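Local coordinates for protein putative exonuclease (Eubacterium rectale, PDB 3L0A) that binds a zinc ion and is probably a nuclease-like hydrolase of the PDDEXK clan, its natural substrate not being established, at residues F191-A196 and R205-T210; E7-Q12 and K127-M132; G59-S64 and Q93-I98; S149-K154 and E201-I206. All coordinates share one frame; numbering follows the deposited sequence. Where two conformers were deposited one is given.

Interaction 1. Residues F191-A196 and R205-T210; sequences FFIAGA and RIIHVT
The beta hairpin of strands 191-197 and 204-209 brings F192 against H208 and I206, and A194 against I206, on one face of the sheet. F192 CG is anti to the carbonyl carbon (chi1 -59°), and from there the ring continues over the second strand. Its CD2/CE2 side meets both neighbours: CE2 lies 3.6 Å from H208 CB, and CD2 lies 3.7 Å from I206 CG2. The F192 and H208 rings meet obliquely, their planes 35° apart. F192 CZ lies over one face of the imidazole, toward its rim, and T210 CG2 over the centre of the opposite face. Further along, A194 CB meets I206 CD1 at 3.5 Å. On the reverse face of the sheet, V209 CG2 packs against I193 CD1 (4.0 Å) and also touches the edge of the F191 ring. I193 and I207 form a hydrogen-bonded pair, with I207 N to I193 O at 2.8 Å. One water accepts from F191 N, donates to V209 O and bonds H208 NE2 at 2.8 Å in the plane of the imidazole, tying that ring to both strands. An alanine at F192 would probably leave I206 CG2 and the H208 side chain without their aromatic neighbour, and Y110 of helix 105-110 without its edge-to-face mate. Beyond I207 and H208 a parallel strand of the second subunit carries the sheet across the interface, making this an antiparallel hairpin built into an intersubunit beta sheet.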
# COMPACT_ATOMS: atom_id res chain seq x y z
N PHE A 191 24.58 -6.25 -23.67
CA PHE A 191 23.79 -6.84 -22.61
C PHE A 191 22.36 -6.32 -22.73
O PHE A 191 22.12 -5.11 -22.81
CB PHE A 191 24.39 -6.48 -21.26
CG PHE A 191 23.68 -7.11 -20.09
CD1 PHE A 191 23.87 -8.44 -19.79
CD2 PHE A 191 22.82 -6.36 -19.30
CE1 PHE A 191 23.18 -9.04 -18.75
CE2 PHE A 191 22.16 -6.93 -18.25
CZ PHE A 191 22.35 -8.28 -17.96
N PHE A 192 21.43 -7.28 -22.76
CA PHE A 192 19.99 -7.06 -22.84
C PHE A 192 19.28 -7.75 -21.68
O PHE A 192 19.59 -8.90 -21.35
CB PHE A 192 19.44 -7.65 -24.12
CG PHE A 192 20.05 -7.09 -25.37
CD1 PHE A 192 21.18 -7.67 -25.94
CD2 PHE A 192 19.46 -5.99 -26.02
CE1 PHE A 192 21.74 -7.15 -27.11
CE2 PHE A 192 20.00 -5.49 -27.22
CZ PHE A 192 21.15 -6.07 -27.76
N ILE A 193 18.33 -7.05 -21.08
CA ILE A 193 17.37 -7.62 -20.15
C ILE A 193 16.10 -7.91 -20.91
O ILE A 193 15.56 -7.06 -21.62
CB ILE A 193 17.09 -6.65 -18.99
CG1 ILE A 193 18.33 -6.58 -18.08
CG2 ILE A 193 15.86 -7.10 -18.20
CD1 ILE A 193 18.39 -5.36 -17.16
N ALA A 194 15.64 -9.15 -20.81
CA ALA A 194 14.40 -9.54 -21.46
C ALA A 194 13.37 -9.50 -20.35
O ALA A 194 13.24 -10.46 -19.58
CB ALA A 194 14.52 -10.96 -22.08
N GLY A 195 12.66 -8.38 -20.22
CA GLY A 195 11.74 -8.19 -19.13
C GLY A 195 10.29 -8.54 -19.42
O GLY A 195 9.76 -8.22 -20.51
N ALA A 196 9.64 -9.17 -18.43
CA ALA A 196 8.19 -9.39 -18.46
C ALA A 196 7.66 -9.04 -17.10
O ALA A 196 8.36 -9.20 -16.12
CB ALA A 196 7.86 -10.83 -18.81
N ARG A 205 9.29 -6.29 -22.91
CA ARG A 205 10.33 -5.46 -23.55
C ARG A 205 11.66 -6.17 -23.57
O ARG A 205 12.02 -6.84 -22.61
CB ARG A 205 10.59 -4.17 -22.74
CG ARG A 205 9.51 -3.13 -22.69
CD ARG A 205 9.15 -2.60 -24.01
NE ARG A 205 8.10 -1.57 -23.91
CZ ARG A 205 7.66 -0.87 -24.95
NH1 ARG A 205 8.15 -1.08 -26.17
NH2 ARG A 205 6.71 0.05 -24.79
N ILE A 206 12.42 -5.96 -24.64
CA ILE A 206 13.87 -6.19 -24.67
C ILE A 206 14.57 -4.87 -24.38
O ILE A 206 14.35 -3.89 -25.10
CB ILE A 206 14.32 -6.73 -26.05
CG1 ILE A 206 13.77 -8.14 -26.30
CG2 ILE A 206 15.82 -6.81 -26.13
CD1 ILE A 206 14.09 -9.19 -25.11
N ILE A 207 15.38 -4.78 -23.32
CA ILE A 207 16.04 -3.53 -22.96
C ILE A 207 17.56 -3.65 -23.08
O ILE A 207 18.18 -4.40 -22.33
CB ILE A 207 15.70 -3.13 -21.54
CG1 ILE A 207 14.19 -3.09 -21.35
CG2 ILE A 207 16.33 -1.75 -21.18
CD1 ILE A 207 13.70 -3.74 -20.12
N HIS A 208 18.16 -2.89 -24.00
CA HIS A 208 19.63 -2.80 -24.12
C HIS A 208 20.19 -1.83 -23.07
O HIS A 208 19.83 -0.64 -23.03
CB HIS A 208 19.98 -2.31 -25.50
CG HIS A 208 21.45 -2.31 -25.80
ND1 HIS A 208 21.96 -1.77 -26.96
CD2 HIS A 208 22.51 -2.74 -25.08
CE1 HIS A 208 23.28 -1.86 -26.93
NE2 HIS A 208 23.64 -2.42 -25.79
N VAL A 209 21.05 -2.36 -22.20
CA VAL A 209 21.77 -1.56 -21.19
C VAL A 209 23.13 -1.22 -21.80
O VAL A 209 23.98 -2.09 -21.96
CB VAL A 209 21.96 -2.37 -19.88
CG1 VAL A 209 22.59 -1.50 -18.80
CG2 VAL A 209 20.63 -2.97 -19.40
N THR A 210 23.32 0.03 -22.22
CA THR A 210 24.44 0.41 -23.03
C THR A 210 25.78 0.45 -22.29
O THR A 210 25.83 0.51 -21.09
CB THR A 210 24.14 1.72 -23.79
OG1 THR A 210 23.57 2.67 -22.89
CG2 THR A 210 23.12 1.48 -24.91
O HOH W 1 25.56 -3.28 -23.87

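Interaction 2. Residues E7-Q12 and K127-M132; sequences ENYYSQ and KWKIKM
Y9 lies in a type I turn running from N8 to S11, and its CA stands 8.5 Å from that of K129 on strand 126-136, so side chains span the distance. K129 and K131 point toward the turn from the same side of the strand, while I130 between them points away. The Y9 ring enters between the two lysines. Over one face lies K129, its NZ 3.9 Å from the ring centroid and 21° off the normal, a cation-pi contact, with CD adding a CH-pi contact. A bend at chi4 (97°) turns NZ back to the turn, where it donates to Y9 O at 2.9 Å; N15 OD1 is a second acceptor. K131 CB approaches the opposite face, 4.1 Å from the centroid, as a CH-pi contact. The phenol reaches the strand backbone, Y9 OH lying 3.1 Å from I130 C. Y9 CD2 in turn sits over the centre of the Y10 ring. A leucine at Y9 would probably deprive the K129 ammonium of its pi face and open a gap between the two lysine chains. S11 then caps helix 12-17, so that a type I turn leading into a helix is joined to strand 126-136 by cation-pi and CH-pi contacts.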
# COMPACT_ATOMS: atom_id res chain seq x y z
N GLU A 7 24.95 -28.49 -10.63
CA GLU A 7 24.53 -29.05 -9.34
C GLU A 7 25.15 -28.25 -8.20
O GLU A 7 24.49 -28.00 -7.18
CB GLU A 7 24.93 -30.54 -9.21
CG GLU A 7 24.31 -31.27 -7.99
CD GLU A 7 25.22 -32.37 -7.42
OE1 GLU A 7 25.48 -33.38 -8.12
OE2 GLU A 7 25.68 -32.22 -6.26
N ASN A 8 26.41 -27.82 -8.39
CA ASN A 8 27.21 -27.17 -7.33
C ASN A 8 27.48 -25.65 -7.42
O ASN A 8 28.18 -25.09 -6.56
CB ASN A 8 28.56 -27.92 -7.19
CG ASN A 8 29.66 -27.38 -8.12
OD1 ASN A 8 29.40 -26.65 -9.09
ND2 ASN A 8 30.91 -27.74 -7.80
N TYR A 9 26.93 -24.98 -8.44
CA TYR A 9 27.19 -23.55 -8.67
C TYR A 9 26.90 -22.68 -7.44
O TYR A 9 27.65 -21.74 -7.15
CB TYR A 9 26.33 -23.02 -9.81
CG TYR A 9 26.61 -21.60 -10.17
CD1 TYR A 9 27.65 -21.27 -10.99
CD2 TYR A 9 25.80 -20.58 -9.73
CE1 TYR A 9 27.90 -19.95 -11.34
CE2 TYR A 9 26.05 -19.24 -10.09
CZ TYR A 9 27.10 -18.94 -10.89
OH TYR A 9 27.36 -17.62 -11.23
N TYR A 10 25.81 -22.98 -6.75
CA TYR A 10 25.34 -22.17 -5.62
C TYR A 10 25.83 -22.75 -4.29
O TYR A 10 25.44 -22.27 -3.24
CB TYR A 10 23.80 -22.05 -5.63
CG TYR A 10 23.19 -21.34 -6.85
CD1 TYR A 10 23.37 -19.98 -7.05
CD2 TYR A 10 22.43 -22.04 -7.79
CE1 TYR A 10 22.80 -19.33 -8.17
CE2 TYR A 10 21.85 -21.40 -8.90
CZ TYR A 10 22.04 -20.06 -9.08
OH TYR A 10 21.49 -19.44 -10.19
N SER A 11 26.73 -23.73 -4.33
CA SER A 11 27.17 -24.40 -3.11
C SER A 11 27.94 -23.46 -2.22
O SER A 11 28.46 -22.44 -2.67
CB SER A 11 28.00 -25.65 -3.43
OG SER A 11 29.19 -25.37 -4.17
N GLN A 12 28.00 -23.80 -0.93
CA GLN A 12 28.79 -23.03 0.05
C GLN A 12 30.23 -22.90 -0.37
O GLN A 12 30.77 -21.80 -0.31
CB GLN A 12 28.72 -23.68 1.44
CG GLN A 12 27.33 -23.63 2.09
CD GLN A 12 26.91 -22.21 2.41
OE1 GLN A 12 26.19 -21.55 1.63
NE2 GLN A 12 27.38 -21.70 3.56
N LYS A 127 38.75 -14.49 -7.88
CA LYS A 127 38.11 -15.25 -8.93
C LYS A 127 36.61 -14.91 -8.84
O LYS A 127 36.10 -14.68 -7.75
CB LYS A 127 38.31 -16.75 -8.69
CG LYS A 127 39.74 -17.21 -8.50
CD LYS A 127 39.85 -18.73 -8.33
CE LYS A 127 39.99 -19.46 -9.68
NZ LYS A 127 40.31 -20.93 -9.55
N TRP A 128 35.91 -14.89 -9.98
CA TRP A 128 34.45 -14.69 -10.04
C TRP A 128 33.75 -15.82 -10.79
O TRP A 128 34.39 -16.57 -11.51
CB TRP A 128 34.10 -13.39 -10.77
CG TRP A 128 34.44 -12.12 -10.03
CD1 TRP A 128 35.68 -11.67 -9.70
CD2 TRP A 128 33.51 -11.12 -9.59
NE1 TRP A 128 35.60 -10.46 -9.06
CE2 TRP A 128 34.28 -10.09 -8.97
CE3 TRP A 128 32.12 -10.99 -9.63
CZ2 TRP A 128 33.70 -8.94 -8.39
CZ3 TRP A 128 31.52 -9.85 -9.05
CH2 TRP A 128 32.31 -8.84 -8.44
N LYS A 129 32.43 -15.93 -10.63
CA LYS A 129 31.61 -16.85 -11.44
C LYS A 129 30.37 -16.14 -11.95
O LYS A 129 29.87 -15.25 -11.31
CB LYS A 129 31.15 -18.05 -10.62
CG LYS A 129 30.48 -17.74 -9.29
CD LYS A 129 30.13 -19.05 -8.60
CE LYS A 129 29.60 -18.88 -7.16
NZ LYS A 129 28.11 -18.90 -7.08
N ILE A 130 29.91 -16.54 -13.14
CA ILE A 130 28.64 -16.06 -13.70
C ILE A 130 27.87 -17.24 -14.28
O ILE A 130 28.46 -18.29 -14.59
CB ILE A 130 28.85 -14.98 -14.80
CG1 ILE A 130 29.67 -15.56 -15.97
CG2 ILE A 130 29.56 -13.72 -14.22
CD1 ILE A 130 29.27 -14.99 -17.34
N LYS A 131 26.56 -17.05 -14.42
CA LYS A 131 25.66 -18.03 -15.00
C LYS A 131 24.59 -17.25 -15.77
O LYS A 131 23.82 -16.51 -15.18
CB LYS A 131 25.01 -18.90 -13.92
CG LYS A 131 24.32 -20.11 -14.49
CD LYS A 131 23.92 -21.17 -13.44
CE LYS A 131 22.77 -20.67 -12.58
NZ LYS A 131 21.90 -21.80 -12.17
N MSE A 132 24.55 -17.38 -17.09
CA MSE A 132 23.76 -16.47 -17.94
C MSE A 132 22.48 -17.17 -18.44
O MSE A 132 22.53 -18.32 -18.85
CB MSE A 132 24.61 -16.02 -19.14
CG MSE A 132 25.97 -15.39 -18.81
SE MSE A 132 26.99 -14.97 -20.44
CE MSE A 132 27.91 -16.68 -20.61

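Interaction 3. Residues G59-S64 and Q93-I98; sequences GSYVDS and QAEEII
Y61 OH donates to E95 OE2 in the one hydrogen bond between residues 59-64 and 93-98. The modelled separation of 2.4 Å is very short, and its exact value is doubtful. OE2 arrives at the edge of the phenol ring, near its plane, while the carboxylate as a whole is turned 45° from the ring. Y61 CG, anti to the backbone N (chi1 -175°), leads the ring toward helix 89-102. From the other helix the E95 chain, extended beyond CG, brings its carboxylate to the hydroxyl. Nearer the backbones the contact is apolar. A94 CB is 4.0 Å from Y61 CD1, approaching the ring obliquely, and it also lies 4.2 Å from V62 CG2. V62 and I98 run alongside one another with opposite sense, CG2 of the valine being 4.1 Å from CG1 of the isoleucine.

The small A94 side chain sits where the backbones come nearest, its CA 6.8 Å from that of V62. The short helical segments cross at -47° with axes 9.9 Å apart. Around this layer, L70 and K74 of helix 70-76 and L87 pack on Y61, L87 also touches E95, and L144 of the sheet lies against V62. This buried apolar seam thus ends at an exposed glutamate, whose negative charge, on the accepting side of the bond, would probably polarise the phenol O-H.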
# COMPACT_ATOMS: atom_id res chain seq x y z
N GLY A 59 10.37 -16.25 -10.59
CA GLY A 59 11.48 -16.12 -11.51
C GLY A 59 12.26 -17.38 -11.78
O GLY A 59 12.62 -17.60 -12.94
N SER A 60 12.55 -18.21 -10.77
CA SER A 60 13.25 -19.49 -11.04
C SER A 60 12.36 -20.53 -11.81
O SER A 60 12.86 -21.41 -12.56
CB SER A 60 13.80 -20.17 -9.77
OG SER A 60 14.98 -19.57 -9.26
N TYR A 61 11.05 -20.41 -11.63
CA TYR A 61 10.10 -21.32 -12.28
C TYR A 61 10.22 -21.11 -13.77
O TYR A 61 10.29 -22.08 -14.54
CB TYR A 61 8.67 -21.02 -11.81
CG TYR A 61 7.59 -21.97 -12.32
CD1 TYR A 61 6.94 -21.75 -13.53
CD2 TYR A 61 7.18 -23.05 -11.57
CE1 TYR A 61 5.90 -22.59 -13.95
CE2 TYR A 61 6.16 -23.89 -11.98
CZ TYR A 61 5.52 -23.66 -13.18
OH TYR A 61 4.53 -24.53 -13.60
N VAL A 62 10.26 -19.84 -14.14
CA VAL A 62 10.37 -19.44 -15.52
C VAL A 62 11.73 -19.80 -16.08
O VAL A 62 11.80 -20.31 -17.22
CB VAL A 62 10.09 -17.95 -15.69
CG1 VAL A 62 10.36 -17.57 -17.09
CG2 VAL A 62 8.61 -17.60 -15.28
N ASP A 63 12.82 -19.58 -15.33
CA ASP A 63 14.16 -20.04 -15.80
C ASP A 63 14.12 -21.52 -16.10
O ASP A 63 14.59 -22.01 -17.14
CB ASP A 63 15.24 -19.88 -14.71
CG ASP A 63 15.79 -18.51 -14.63
OD1 ASP A 63 15.73 -17.77 -15.63
OD2 ASP A 63 16.31 -18.16 -13.55
N SER A 64 13.57 -22.25 -15.14
CA SER A 64 13.50 -23.67 -15.27
C SER A 64 12.68 -24.12 -16.49
O SER A 64 13.03 -25.13 -17.11
CB SER A 64 12.97 -24.31 -14.02
OG SER A 64 13.34 -25.67 -14.11
N GLN A 93 -0.03 -17.66 -12.75
CA GLN A 93 0.35 -16.46 -13.51
C GLN A 93 1.72 -16.59 -14.22
O GLN A 93 1.85 -16.17 -15.37
CB GLN A 93 0.40 -15.24 -12.61
CG GLN A 93 0.78 -13.94 -13.37
CD GLN A 93 0.84 -12.76 -12.41
OE1 GLN A 93 1.63 -12.73 -11.45
NE2 GLN A 93 -0.01 -11.80 -12.66
N ALA A 94 2.74 -17.13 -13.53
CA ALA A 94 4.00 -17.44 -14.23
C ALA A 94 3.76 -18.14 -15.57
O ALA A 94 4.36 -17.78 -16.57
CB ALA A 94 4.89 -18.31 -13.38
N GLU A 95 2.90 -19.15 -15.62
CA GLU A 95 2.65 -19.80 -16.93
C GLU A 95 1.98 -18.84 -17.90
O GLU A 95 2.22 -18.92 -19.10
CB GLU A 95 1.87 -21.13 -16.80
CG GLU A 95 2.57 -22.07 -15.78
CD GLU A 95 2.23 -23.57 -15.93
OE1 GLU A 95 1.14 -23.92 -16.42
OE2 GLU A 95 3.06 -24.41 -15.53
N GLU A 96 1.16 -17.93 -17.38
CA GLU A 96 0.54 -16.91 -18.24
C GLU A 96 1.59 -16.03 -18.88
O GLU A 96 1.52 -15.69 -20.07
CB GLU A 96 -0.48 -16.05 -17.48
CG GLU A 96 -1.94 -16.61 -17.51
CD GLU A 96 -2.94 -15.82 -16.61
OE1 GLU A 96 -2.53 -14.89 -15.86
OE2 GLU A 96 -4.15 -16.17 -16.66
N ILE A 97 2.55 -15.64 -18.06
CA ILE A 97 3.64 -14.81 -18.54
C ILE A 97 4.44 -15.59 -19.58
O ILE A 97 4.75 -15.05 -20.63
CB ILE A 97 4.57 -14.37 -17.42
CG1 ILE A 97 3.83 -13.49 -16.41
CG2 ILE A 97 5.72 -13.64 -18.00
CD1 ILE A 97 4.56 -13.33 -15.11
N ILE A 98 4.77 -16.85 -19.32
CA ILE A 98 5.56 -17.66 -20.31
C ILE A 98 4.86 -17.71 -21.67
O ILE A 98 5.51 -17.61 -22.74
CB ILE A 98 5.80 -19.07 -19.82
CG1 ILE A 98 6.82 -19.08 -18.67
CG2 ILE A 98 6.25 -20.00 -20.91
CD1 ILE A 98 6.83 -20.40 -17.86

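Interaction 4. Residues S149-K154 and E201-I206; sequences SITDLK and EPDIRI
D203 lays a carboxylate oxygen, OD2, against the side chain of I150, while a water links that same oxygen to the I150 backbone. The water accepts from I150 N at 2.9 Å and donates to D203 OD2, connecting the loop after strand 140-147 to the residues leading into strand 204-209. On its hydrocarbon side OD2 lies 3.8 Å from I150 CB, with T151 CG2 a little farther off. I150 makes most of the remaining contact through a single methyl. CD1, anti to CA (chi2 168°), reaches to 3.7 Å from D203 O and 3.9 Å from R205 CG. The I150 and R205 side chains meet at about a right angle. The methyl bears on the base of the arginine, CB and CG, and not on its guanidinium.

The loop carrying I150 contains an ST motif: S149 OG accepts from D152 N at 3.2 Å, with an angle of 149° at the hydrogen, and the bond closes the turn from S149 to D152. On the other side of the contact, the segment 201-206 is the entry to the second strand of the hairpin 191-197/204-209, and D203 N is bonded to T197 OG1 of the first strand. Whereas OD2 takes the water, the other oxygen of the carboxylate, D203 OD1, forms a salt bridge with R251 of the second subunit, an arginine that also donates to I204 O. L262 of the second subunit packs on I150.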
# COMPACT_ATOMS: atom_id res chain seq x y z
N SER A 149 7.08 -4.18 -12.47
CA SER A 149 7.02 -3.11 -13.47
C SER A 149 8.35 -2.85 -14.15
O SER A 149 9.40 -2.82 -13.51
CB SER A 149 6.58 -1.78 -12.82
OG SER A 149 6.09 -0.87 -13.81
N ILE A 150 8.27 -2.65 -15.48
CA ILE A 150 9.36 -2.14 -16.30
C ILE A 150 9.42 -0.60 -16.31
O ILE A 150 10.49 -0.02 -16.25
CB ILE A 150 9.17 -2.62 -17.77
CG1 ILE A 150 9.43 -4.14 -17.88
CG2 ILE A 150 10.04 -1.83 -18.69
CD1 ILE A 150 8.99 -4.76 -19.21
N THR A 151 8.26 0.05 -16.41
CA THR A 151 8.19 1.52 -16.59
C THR A 151 8.23 2.37 -15.32
O THR A 151 8.50 3.57 -15.39
CB THR A 151 6.91 1.90 -17.32
OG1 THR A 151 5.83 1.28 -16.64
CG2 THR A 151 6.95 1.39 -18.75
N ASP A 152 7.93 1.77 -14.16
CA ASP A 152 7.96 2.51 -12.91
C ASP A 152 9.35 3.00 -12.59
O ASP A 152 10.31 2.22 -12.60
CB ASP A 152 7.42 1.69 -11.74
CG ASP A 152 5.87 1.67 -11.67
OD1 ASP A 152 5.14 2.32 -12.45
OD2 ASP A 152 5.37 0.96 -10.80
N LEU A 153 9.41 4.31 -12.28
CA LEU A 153 10.59 5.01 -11.78
C LEU A 153 10.51 5.10 -10.26
O LEU A 153 9.39 5.19 -9.70
CB LEU A 153 10.69 6.41 -12.41
CG LEU A 153 10.75 6.50 -13.95
CD1 LEU A 153 11.10 7.92 -14.46
CD2 LEU A 153 11.71 5.50 -14.52
N LYS A 154 11.67 5.04 -9.59
CA LYS A 154 11.73 5.16 -8.12
C LYS A 154 12.66 6.30 -7.68
O LYS A 154 13.74 6.52 -8.25
CB LYS A 154 12.16 3.84 -7.46
CG LYS A 154 11.19 2.67 -7.73
CD LYS A 154 11.04 1.69 -6.54
CE LYS A 154 10.33 0.33 -6.90
NZ LYS A 154 8.94 0.44 -7.47
N GLU A 201 -2.25 -7.85 -17.86
CA GLU A 201 -1.67 -8.17 -19.17
C GLU A 201 -0.20 -7.84 -19.02
O GLU A 201 0.14 -6.70 -18.80
CB GLU A 201 -2.26 -7.33 -20.27
CG GLU A 201 -3.63 -7.79 -20.74
CD GLU A 201 -3.58 -9.09 -21.50
OE1 GLU A 201 -2.52 -9.42 -22.08
OE2 GLU A 201 -4.63 -9.76 -21.54
N PRO A 202 0.68 -8.84 -19.06
CA PRO A 202 2.08 -8.58 -18.88
C PRO A 202 2.65 -7.59 -19.91
O PRO A 202 2.32 -7.65 -21.08
CB PRO A 202 2.72 -9.95 -19.07
CG PRO A 202 1.61 -10.93 -18.89
CD PRO A 202 0.39 -10.28 -19.23
N ASP A 203 3.49 -6.69 -19.42
CA ASP A 203 4.30 -5.80 -20.24
C ASP A 203 5.52 -6.58 -20.67
O ASP A 203 6.18 -7.13 -19.81
CB ASP A 203 4.75 -4.63 -19.36
CG ASP A 203 5.14 -3.39 -20.14
OD1 ASP A 203 4.82 -3.27 -21.31
OD2 ASP A 203 5.77 -2.50 -19.53
N ILE A 204 5.84 -6.64 -21.95
CA ILE A 204 7.09 -7.24 -22.42
C ILE A 204 7.97 -6.24 -23.19
O ILE A 204 7.44 -5.49 -24.04
CB ILE A 204 6.87 -8.50 -23.36
CG1 ILE A 204 6.38 -8.08 -24.76
CG2 ILE A 204 5.97 -9.55 -22.69
CD1 ILE A 204 5.88 -9.20 -25.64
N ARG A 205 9.29 -6.29 -22.91
CA ARG A 205 10.33 -5.46 -23.55
C ARG A 205 11.66 -6.17 -23.57
O ARG A 205 12.02 -6.84 -22.61
CB ARG A 205 10.59 -4.17 -22.74
CG ARG A 205 9.51 -3.13 -22.69
CD ARG A 205 9.15 -2.60 -24.01
NE ARG A 205 8.10 -1.57 -23.91
CZ ARG A 205 7.66 -0.87 -24.95
NH1 ARG A 205 8.15 -1.08 -26.17
NH2 ARG A 205 6.71 0.05 -24.79
N ILE A 206 12.42 -5.96 -24.64
CA ILE A 206 13.87 -6.19 -24.67
C ILE A 206 14.57 -4.87 -24.38
O ILE A 206 14.35 -3.89 -25.10
CB ILE A 206 14.32 -6.73 -26.05
CG1 ILE A 206 13.77 -8.14 -26.30
CG2 ILE A 206 15.82 -6.81 -26.13
CD1 ILE A 206 14.09 -9.19 -25.11
O HOH W 2 5.83 -2.32 -17.07

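How the interactions relate
Interactions 1 and 4 share R205 and I206, have centres about 11 Å apart and both meet the second subunit; I150 CD1 also touches G195 O, at 3.8 Å. Interaction 3 packs against this part of the structure through I97, its centre about 17 Å from that of interaction 1 and about 16 Å from that of interaction 4. I97 of segment 93-98 touches a segment of each of the other two, its CG2 packing on A196 CB at 3.6 Å and its CG1 on P202 CG at 4.2 Å. Interaction 2 reaches the same sheet as interactions 1 and 4, about 29 Å from interaction 4 between centres and across the middle of the chain. All four lie away from the zinc site of C36, C241, C244 and C247.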